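Local coordinates for protein 3'-5'-exonuclease (Saccharomyces cerevisiae, PDB 3E2V) that probably cuts double-stranded DNA as an endonuclease and degrades it from the 3' end as an exonuclease, probably with magnesium as cofactor, at residues F328-F333 with M362-I367; I187-D192 with Y242-D247; D165-H170 with M203-D208. All blocks are in the same frame, centred on the assembly; numbering follows the deposited sequence.

Contact 1 (F328-F333 with M362-I367)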
loop_
_atom_site.group_PDB
_atom_site.type_symbol
_atom_site.label_atom_id
_atom_site.label_comp_id
_atom_site.label_asym_id
_atom_site.label_seq_id
_atom_site.Cartn_x
_atom_site.Cartn_y
_atom_site.Cartn_z
ATOM N N PHE A 328 -20.324 -6.445 -19.051
ATOM C CA PHE A 328 -19.595 -6.473 -17.776
ATOM C C PHE A 328 -20.466 -6.937 -16.610
ATOM O O PHE A 328 -21.588 -6.453 -16.427
ATOM C CB PHE A 328 -18.972 -5.102 -17.464
ATOM C CG PHE A 328 -18.079 -5.104 -16.248
ATOM C CD1 PHE A 328 -16.837 -5.734 -16.289
ATOM C CD2 PHE A 328 -18.489 -4.491 -15.070
ATOM C CE1 PHE A 328 -16.006 -5.756 -15.161
ATOM C CE2 PHE A 328 -17.661 -4.503 -13.934
ATOM C CZ PHE A 328 -16.418 -5.136 -13.993
ATOM N N GLU A 329 -19.928 -7.864 -15.819
ATOM C CA GLU A 329 -20.623 -8.388 -14.647
ATOM C C GLU A 329 -20.264 -7.611 -13.379
ATOM O O GLU A 329 -19.095 -7.594 -12.962
ATOM C CB GLU A 329 -20.311 -9.879 -14.475
ATOM N N TYR A 330 -21.269 -6.956 -12.797
ATOM C CA TYR A 330 -21.165 -6.232 -11.530
ATOM C C TYR A 330 -22.286 -6.720 -10.598
ATOM O O TYR A 330 -23.465 -6.664 -10.968
ATOM C CB TYR A 330 -21.286 -4.719 -11.764
ATOM C CG TYR A 330 -21.167 -3.843 -10.531
ATOM C CD1 TYR A 330 -19.931 -3.355 -10.115
ATOM C CD2 TYR A 330 -22.297 -3.468 -9.795
ATOM C CE1 TYR A 330 -19.815 -2.529 -8.991
ATOM C CE2 TYR A 330 -22.189 -2.650 -8.659
ATOM C CZ TYR A 330 -20.944 -2.182 -8.265
ATOM O OH TYR A 330 -20.828 -1.363 -7.159
ATOM N N PRO A 331 -21.937 -7.239 -9.404
ATOM C CA PRO A 331 -20.580 -7.552 -8.958
ATOM C C PRO A 331 -20.006 -8.745 -9.726
ATOM O O PRO A 331 -20.725 -9.410 -10.475
ATOM C CB PRO A 331 -20.776 -7.910 -7.486
ATOM C CG PRO A 331 -22.188 -8.417 -7.409
ATOM C CD PRO A 331 -22.945 -7.566 -8.377
ATOM N N ALA A 332 -18.717 -9.031 -9.540
ATOM C CA ALA A 332 -18.043 -10.061 -10.342
ATOM C C ALA A 332 -18.512 -11.488 -10.023
ATOM O O ALA A 332 -18.369 -12.406 -10.839
ATOM C CB ALA A 332 -16.534 -9.950 -10.177
ATOM N N PHE A 333 -19.025 -11.652 -8.808
ATOM C CA PHE A 333 -19.524 -12.921 -8.268
ATOM C C PHE A 333 -20.701 -12.529 -7.389
ATOM O O PHE A 333 -20.811 -11.370 -6.996
ATOM C CB PHE A 333 -18.446 -13.591 -7.401
ATOM C CG PHE A 333 -17.216 -13.990 -8.168
ATOM C CD1 PHE A 333 -17.131 -15.244 -8.752
ATOM C CD2 PHE A 333 -16.156 -13.101 -8.333
ATOM C CE1 PHE A 333 -16.010 -15.616 -9.482
ATOM C CE2 PHE A 333 -15.023 -13.465 -9.060
ATOM C CZ PHE A 333 -14.956 -14.718 -9.644
ATOM N N MET A 362 -10.020 -5.281 -9.232
ATOM C CA MET A 362 -9.025 -4.526 -10.011
ATOM C C MET A 362 -9.588 -4.051 -11.347
ATOM O O MET A 362 -9.372 -2.910 -11.761
ATOM C CB MET A 362 -7.782 -5.388 -10.236
ATOM C CG MET A 362 -6.838 -5.369 -9.028
ATOM S SD MET A 362 -5.985 -3.742 -8.673
ATOM C CE MET A 362 -4.726 -3.818 -10.011
ATOM N N GLU A 363 -10.300 -4.951 -12.022
ATOM C CA GLU A 363 -10.865 -4.640 -13.327
ATOM C C GLU A 363 -11.787 -3.426 -13.306
ATOM O O GLU A 363 -11.868 -2.692 -14.298
ATOM C CB GLU A 363 -11.578 -5.861 -13.905
ATOM C CG GLU A 363 -12.753 -6.368 -13.090
ATOM C CD GLU A 363 -13.360 -7.627 -13.663
ATOM O OE1 GLU A 363 -12.983 -8.032 -14.783
ATOM O OE2 GLU A 363 -14.215 -8.222 -12.966
ATOM N N GLN A 364 -12.462 -3.182 -12.179
ATOM C CA GLN A 364 -13.325 -2.006 -12.061
ATOM C C GLN A 364 -12.496 -0.735 -12.014
ATOM O O GLN A 364 -12.851 0.265 -12.605
ATOM C CB GLN A 364 -14.207 -2.097 -10.809
ATOM C CG GLN A 364 -15.166 -3.265 -10.788
ATOM C CD GLN A 364 -15.946 -3.346 -9.494
ATOM O OE1 GLN A 364 -15.891 -2.457 -8.671
ATOM N NE2 GLN A 364 -16.675 -4.439 -9.315
ATOM N N VAL A 365 -11.387 -0.769 -11.281
ATOM C CA VAL A 365 -10.528 0.419 -11.210
ATOM C C VAL A 365 -9.977 0.720 -12.610
ATOM O O VAL A 365 -9.977 1.878 -13.040
ATOM C CB VAL A 365 -9.390 0.228 -10.186
ATOM C CG1 VAL A 365 -8.594 1.530 -9.987
ATOM C CG2 VAL A 365 -9.967 -0.255 -8.855
ATOM N N ALA A 366 -9.561 -0.329 -13.331
ATOM C CA ALA A 366 -8.983 -0.154 -14.666
ATOM C C ALA A 366 -10.021 0.447 -15.636
ATOM O O ALA A 366 -9.710 1.358 -16.404
ATOM C CB ALA A 366 -8.462 -1.482 -15.194
ATOM N N ILE A 367 -11.259 -0.033 -15.557
ATOM C CA ILE A 367 -12.328 0.490 -16.432
ATOM C C ILE A 367 -12.511 1.975 -16.174
ATOM O O ILE A 367 -12.548 2.792 -17.099
ATOM C CB ILE A 367 -13.663 -0.228 -16.167
ATOM C CG1 ILE A 367 -13.635 -1.595 -16.836
ATOM C CG2 ILE A 367 -14.860 0.606 -16.681
ATOM C CD1 ILE A 367 -14.734 -2.538 -16.292
HETATM O O HOH W 1 -16.718 -9.077 -13.802
HETATM O O HOH W 2 -17.587 -6.117 -11.059
#
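Phe328 holds CG anti to its backbone N (chi1 -173°), on the side of helix 362-373, and Ile367 turns CD1 out to it (chi2 163°). The two side chains reach each other tip to tip: Ile367 CD1 sits over one face of the Phe328 ring, 3.8 Å from its centroid and shifted toward the rim, a CH-pi contact. Glu363 and Gln364 come to the same ring from its edge. The carboxylate plane of Glu363 is steeply turned against the ring, its CD 3.6 Å from Phe328 CE1, while CG of Gln364 approaches CZ. Farther along, the Gln364 side chain crosses that of Tyr330 at about a right angle, its amide plane turned 45° from the ring and NE2 lying 3.5 Å from Tyr330 CD1; the phenol oxygen itself bonds to Ile309 O.

Two waters join the polar ends, both donating to Glu329 O. One also donates to Glu363 OE2 at 2.8 Å; the other accepts from Gln364 NE2 at 2.6 Å. The remaining carboxylate oxygen, OE1, forms a salt bridge with Arg50. An alanine in place of Glu363 would probably leave Arg50 without its charge partner, deprive one water of an acceptor and open a gap at the edge of Phe328. The contact is thus apolar where ring meets isoleucine and solvent-mediated around Glu329 O, so packing and water, not direct hydrogen bonds, tie the loop to the helix.

Contact 2 (I187-D192 with Y242-D247)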
loop_
_atom_site.group_PDB
_atom_site.type_symbol
_atom_site.label_atom_id
_atom_site.label_comp_id
_atom_site.label_asym_id
_atom_site.label_seq_id
_atom_site.Cartn_x
_atom_site.Cartn_y
_atom_site.Cartn_z
ATOM N N ILE A 187 16.880 3.816 7.508
ATOM C CA ILE A 187 17.083 2.365 7.527
ATOM C C ILE A 187 17.018 1.783 6.126
ATOM O O ILE A 187 17.818 0.922 5.770
ATOM C CB ILE A 187 16.059 1.666 8.465
ATOM C CG1 ILE A 187 16.507 1.813 9.918
ATOM C CG2 ILE A 187 15.848 0.193 8.074
ATOM C CD1 ILE A 187 15.425 1.392 10.887
ATOM N N SER A 188 16.097 2.291 5.312
ATOM C CA SER A 188 15.897 1.779 3.955
ATOM C C SER A 188 17.088 2.070 3.032
ATOM O O SER A 188 17.138 1.583 1.903
ATOM C CB SER A 188 14.624 2.378 3.350
ATOM O OG SER A 188 14.849 3.685 2.837
ATOM N N CYS A 189 17.995 2.926 3.515
ATOM C CA CYS A 189 19.232 3.308 2.798
ATOM C C CYS A 189 20.511 2.710 3.384
ATOM O O CYS A 189 21.609 2.969 2.869
ATOM C CB CYS A 189 19.401 4.848 2.764
ATOM S SG CYS A 189 18.114 5.740 1.876
ATOM N N LEU A 190 20.380 1.921 4.451
ATOM C CA LEU A 190 21.557 1.546 5.265
ATOM C C LEU A 190 22.532 0.588 4.615
ATOM O O LEU A 190 23.715 0.531 4.999
ATOM C CB LEU A 190 21.131 0.970 6.607
ATOM C CG LEU A 190 20.997 1.993 7.733
ATOM C CD1 LEU A 190 20.738 1.277 9.039
ATOM C CD2 LEU A 190 22.206 2.931 7.875
ATOM N N ASN A 191 22.049 -0.194 3.663
ATOM C CA ASN A 191 22.915 -1.107 2.930
ATOM C C ASN A 191 22.467 -1.204 1.476
ATOM O O ASN A 191 21.367 -0.740 1.132
ATOM C CB ASN A 191 22.996 -2.472 3.641
ATOM C CG ASN A 191 21.669 -3.228 3.648
ATOM O OD1 ASN A 191 21.069 -3.461 2.601
ATOM N ND2 ASN A 191 21.223 -3.630 4.837
ATOM N N ASP A 192 23.300 -1.786 0.616
ATOM C CA ASP A 192 23.016 -1.794 -0.822
ATOM C C ASP A 192 21.726 -2.526 -1.195
ATOM O O ASP A 192 20.990 -2.080 -2.071
ATOM C CB ASP A 192 24.195 -2.351 -1.628
ATOM C CG ASP A 192 25.404 -1.425 -1.631
ATOM O OD1 ASP A 192 25.307 -0.249 -1.202
ATOM O OD2 ASP A 192 26.475 -1.885 -2.077
ATOM N N TYR A 242 22.939 10.214 3.428
ATOM C CA TYR A 242 21.740 9.505 2.974
ATOM C C TYR A 242 21.244 10.105 1.661
ATOM O O TYR A 242 20.934 11.295 1.609
ATOM C CB TYR A 242 20.634 9.628 4.012
ATOM C CG TYR A 242 20.902 8.817 5.261
ATOM C CD1 TYR A 242 20.583 7.464 5.303
ATOM C CD2 TYR A 242 21.495 9.397 6.380
ATOM C CE1 TYR A 242 20.830 6.700 6.428
ATOM C CE2 TYR A 242 21.749 8.644 7.515
ATOM C CZ TYR A 242 21.407 7.296 7.530
ATOM O OH TYR A 242 21.643 6.536 8.649
ATOM N N LYS A 243 21.136 9.276 0.624
ATOM C CA LYS A 243 20.540 9.710 -0.641
ATOM C C LYS A 243 19.899 8.522 -1.335
ATOM O O LYS A 243 20.524 7.470 -1.441
ATOM C CB LYS A 243 21.597 10.357 -1.580
ATOM C CG LYS A 243 20.991 10.967 -2.829
ATOM C CD LYS A 243 22.053 11.544 -3.760
ATOM C CE LYS A 243 21.361 12.244 -4.931
ATOM N NZ LYS A 243 22.348 12.701 -5.971
ATOM N N PHE A 244 18.674 8.685 -1.829
ATOM C CA PHE A 244 18.063 7.603 -2.587
ATOM C C PHE A 244 18.889 7.248 -3.824
ATOM O O PHE A 244 19.395 8.122 -4.542
ATOM C CB PHE A 244 16.668 7.974 -3.071
ATOM C CG PHE A 244 15.634 8.155 -1.990
ATOM C CD1 PHE A 244 15.647 7.426 -0.794
ATOM C CD2 PHE A 244 14.576 9.014 -2.229
ATOM C CE1 PHE A 244 14.629 7.612 0.178
ATOM C CE2 PHE A 244 13.559 9.194 -1.274
ATOM C CZ PHE A 244 13.583 8.480 -0.074
ATOM N N HIS A 245 18.994 5.949 -4.085
ATOM C CA HIS A 245 19.547 5.484 -5.343
ATOM C C HIS A 245 18.808 6.131 -6.521
ATOM O O HIS A 245 17.591 6.306 -6.449
ATOM C CB HIS A 245 19.389 3.967 -5.418
ATOM C CG HIS A 245 20.163 3.336 -6.533
ATOM N ND1 HIS A 245 19.697 3.292 -7.827
ATOM C CD2 HIS A 245 21.369 2.716 -6.546
ATOM C CE1 HIS A 245 20.587 2.688 -8.596
ATOM N NE2 HIS A 245 21.608 2.327 -7.843
ATOM N N PRO A 246 19.517 6.501 -7.608
ATOM C CA PRO A 246 18.824 7.204 -8.682
ATOM C C PRO A 246 17.736 6.373 -9.365
ATOM O O PRO A 246 16.875 6.951 -10.026
ATOM C CB PRO A 246 19.957 7.554 -9.669
ATOM C CG PRO A 246 21.017 6.571 -9.387
ATOM C CD PRO A 246 20.958 6.339 -7.903
ATOM N N ASP A 247 17.769 5.051 -9.196
ATOM C CA ASP A 247 16.726 4.183 -9.757
ATOM C C ASP A 247 15.679 3.700 -8.745
ATOM O O ASP A 247 14.781 2.941 -9.103
ATOM C CB ASP A 247 17.342 2.992 -10.497
ATOM C CG ASP A 247 18.265 3.418 -11.641
ATOM O OD1 ASP A 247 17.939 4.382 -12.368
ATOM O OD2 ASP A 247 19.314 2.757 -11.820
#
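Cys189 and Tyr242 bury the most surface here, and Cys189 touches two aromatic rings with two different atoms. Its CB lies in the plane of the Tyr242 ring, at the edge, 3.8 Å from CD1. Cys189 SG, placed anti to the carbonyl carbon (chi1 -63°), is directed to Phe244 and stands 4.0 Å from Phe244 CD1. The same SG is 5.2 Å from the Phe244 ring centroid and 77° off the normal, so this is a sulfur-aromatic contact at the edge and not over the face. Cys189 thus touches the edges of both rings, Tyr242 through CB and Phe244 through SG.

Leu190 CD2 packs obliquely against the Tyr242 rim, 4.3 Å from Tyr242 CE1, and comes 3.7 Å from Tyr242 OH. Cys189 and Leu190 are presented together by a type I turn, closed by the bond from Leu190 N to Ile187 O at 3.0 Å. Between the segments the attachment is wholly of the van der Waals and sulfur-aromatic kind.

The turn follows helix 174-187 and leads to Asn191, which caps helix 192-195 through OD1 to Leu194 N. Across from it, the chain leaves strand 241-242 on its way to strand 250-252. Helix 207-219 packs on the same two rings, Phe217 meeting both Tyr242 and Phe244, while Lys186 and Leu185 of helix 174-187 reach Tyr242 and Phe244 respectively.

Contact 3 (D165-H170 with M203-D208)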
loop_
_atom_site.group_PDB
_atom_site.type_symbol
_atom_site.label_atom_id
_atom_site.label_comp_id
_atom_site.label_asym_id
_atom_site.label_seq_id
_atom_site.Cartn_x
_atom_site.Cartn_y
_atom_site.Cartn_z
ATOM N N ASP A 165 0.258 10.755 8.061
ATOM C CA ASP A 165 -1.202 10.764 7.980
ATOM C C ASP A 165 -1.758 11.748 8.980
ATOM O O ASP A 165 -1.920 11.435 10.149
ATOM C CB ASP A 165 -1.757 9.365 8.253
ATOM C CG ASP A 165 -3.247 9.248 7.929
ATOM O OD1 ASP A 165 -3.972 10.257 7.981
ATOM O OD2 ASP A 165 -3.694 8.127 7.601
ATOM N N TYR A 166 -2.050 12.939 8.491
ATOM C CA TYR A 166 -2.505 14.034 9.346
ATOM C C TYR A 166 -4.011 13.979 9.606
ATOM O O TYR A 166 -4.528 14.828 10.326
ATOM C CB TYR A 166 -2.047 15.373 8.768
ATOM C CG TYR A 166 -0.530 15.614 8.876
ATOM C CD1 TYR A 166 0.327 14.638 9.394
ATOM C CD2 TYR A 166 0.038 16.820 8.466
ATOM C CE1 TYR A 166 1.710 14.860 9.487
ATOM C CE2 TYR A 166 1.431 17.054 8.561
ATOM C CZ TYR A 166 2.249 16.072 9.077
ATOM O OH TYR A 166 3.599 16.291 9.174
ATOM N N ASP A 167 -4.696 12.984 9.034
ATOM C CA ASP A 167 -6.090 12.695 9.412
ATOM C C ASP A 167 -6.147 11.785 10.631
ATOM O O ASP A 167 -7.241 11.423 11.083
ATOM C CB ASP A 167 -6.836 11.990 8.279
ATOM C CG ASP A 167 -7.197 12.912 7.125
ATOM O OD1 ASP A 167 -6.712 14.055 7.059
ATOM O OD2 ASP A 167 -7.999 12.473 6.267
ATOM N N ARG A 168 -4.987 11.383 11.156
ATOM C CA ARG A 168 -4.934 10.371 12.229
ATOM C C ARG A 168 -4.074 10.791 13.415
ATOM O O ARG A 168 -3.404 9.965 14.030
ATOM C CB ARG A 168 -4.437 9.040 11.658
ATOM C CG ARG A 168 -5.350 8.415 10.603
ATOM C CD ARG A 168 -6.589 7.761 11.200
ATOM N NE ARG A 168 -7.422 7.078 10.203
ATOM C CZ ARG A 168 -8.261 7.683 9.363
ATOM N NH1 ARG A 168 -8.383 9.005 9.358
ATOM N NH2 ARG A 168 -8.976 6.959 8.505
ATOM N N PHE A 169 -4.125 12.070 13.780
ATOM C CA PHE A 169 -3.372 12.514 14.953
ATOM C C PHE A 169 -3.902 11.905 16.240
ATOM O O PHE A 169 -3.223 11.960 17.261
ATOM C CB PHE A 169 -3.364 14.045 15.071
ATOM C CG PHE A 169 -2.519 14.741 14.039
ATOM C CD1 PHE A 169 -1.292 14.227 13.642
ATOM C CD2 PHE A 169 -2.942 15.952 13.507
ATOM C CE1 PHE A 169 -0.533 14.884 12.693
ATOM C CE2 PHE A 169 -2.171 16.630 12.572
ATOM C CZ PHE A 169 -0.962 16.106 12.178
ATOM N N HIS A 170 -5.089 11.294 16.185
ATOM C CA HIS A 170 -5.579 10.559 17.344
ATOM C C HIS A 170 -4.829 9.258 17.598
ATOM O O HIS A 170 -4.907 8.710 18.700
ATOM C CB HIS A 170 -7.091 10.351 17.305
ATOM C CG HIS A 170 -7.586 9.641 16.093
ATOM N ND1 HIS A 170 -7.566 10.214 14.841
ATOM C CD2 HIS A 170 -8.176 8.432 15.945
ATOM C CE1 HIS A 170 -8.107 9.383 13.971
ATOM N NE2 HIS A 170 -8.474 8.287 14.612
ATOM N N MET A 203 0.592 8.845 2.307
ATOM C CA MET A 203 0.456 10.271 2.500
ATOM C C MET A 203 -1.033 10.596 2.538
ATOM O O MET A 203 -1.784 10.336 1.570
ATOM C CB MET A 203 1.139 11.061 1.369
ATOM C CG MET A 203 1.239 12.582 1.580
ATOM S SD MET A 203 -0.306 13.506 1.296
ATOM C CE MET A 203 -0.358 13.502 -0.506
ATOM N N ARG A 204 -1.450 11.188 3.642
ATOM C CA ARG A 204 -2.785 11.762 3.724
ATOM C C ARG A 204 -2.718 13.115 4.406
ATOM O O ARG A 204 -2.248 13.212 5.536
ATOM C CB ARG A 204 -3.700 10.852 4.511
ATOM C CG ARG A 204 -5.114 11.391 4.603
ATOM C CD ARG A 204 -6.129 10.273 4.580
ATOM N NE ARG A 204 -5.896 9.338 5.680
ATOM C CZ ARG A 204 -6.566 8.202 5.858
ATOM N NH1 ARG A 204 -6.271 7.424 6.885
ATOM N NH2 ARG A 204 -7.520 7.846 5.002
ATOM N N SER A 205 -3.196 14.148 3.708
ATOM C CA SER A 205 -3.335 15.508 4.261
ATOM C C SER A 205 -2.037 16.099 4.806
ATOM O O SER A 205 -2.046 16.942 5.702
ATOM C CB SER A 205 -4.444 15.558 5.328
ATOM O OG SER A 205 -5.645 15.011 4.804
ATOM N N ALA A 206 -0.913 15.645 4.259
ATOM C CA ALA A 206 0.405 15.978 4.779
ATOM C C ALA A 206 1.382 16.290 3.641
ATOM O O ALA A 206 2.573 16.057 3.782
ATOM C CB ALA A 206 0.932 14.812 5.610
ATOM N N CYS A 207 0.893 16.816 2.521
ATOM C CA CYS A 207 1.732 16.858 1.332
ATOM C C CYS A 207 3.008 17.663 1.526
ATOM O O CYS A 207 4.101 17.187 1.187
ATOM C CB CYS A 207 0.940 17.351 0.126
ATOM S SG CYS A 207 1.804 17.016 -1.449
ATOM N N ASP A 208 2.898 18.877 2.061
ATOM C CA ASP A 208 4.090 19.715 2.170
ATOM C C ASP A 208 5.163 19.087 3.067
ATOM O O ASP A 208 6.339 19.063 2.691
ATOM C CB ASP A 208 3.752 21.135 2.636
ATOM C CG ASP A 208 3.101 21.971 1.550
ATOM O OD1 ASP A 208 3.203 21.642 0.342
ATOM O OD2 ASP A 208 2.482 22.987 1.920
#
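Asp165 and Arg204 pair as a parallel beta bridge at the ends of strands 156-165 and 199-204, and Tyr166 N donates to Arg204 O at 3.0 Å. Beyond the bridge the first segment folds into a type I turn from Asp165 to Arg168. Asp165 and Arg204 lie side by side on one face of the sheet, and the guanidinium grips the carboxylate side-on. NE donates almost straight to OD1 of Asp165 (169°), while NH1 meets the syn lone pair of OD2 at 2.8 Å. OD1 also accepts from Asp167 N, an Asx turn, and OD2 from His202.

Asp167 OD2 makes a long salt bridge to Arg204 from well out of the guanidinium plane; Asp167 OD1 takes the Ser205 hydroxyl (OG) at 2.7 Å. Arg204 NH1 stands over the guanidinium centre of Arg168, 3.2 Å from Arg168 NH2, a like-charge approach that the nearby aspartates probably offset. Ala206 CB sits over the centre of the Tyr166 ring, 3.5 Å from its centroid, and Tyr166 OH bonds to Asp209.

Neighbouring parallel strands joined through helix 174-187 form a beta-alpha-beta unit of the TIM-barrel-like TatD fold; the Arg204 side chain is about 8 Å from the bound magnesium.

Contacts 2 and 3 share surroundings: their segments alternate along the chain, helix 174-187 runs from the 165-170 loop to the 187-192 turn, and helix 207-219 starts in contact 3 and packs on the rings of contact 2. Contact 1 closes a later part of the chain, on the opposite side of the chain's centre from contact 2, with centres 38 Å apart. Contact 2 is mostly buried and apolar, away from the annotated sites. Contacts 1 and 3 are partly buried and mix packing with polar links, but those of contact 1 run through bridging waters, whereas contact 3 uses direct salt bridges and hydrogen bonds. Contact 3 is also nearest to the magnesium site.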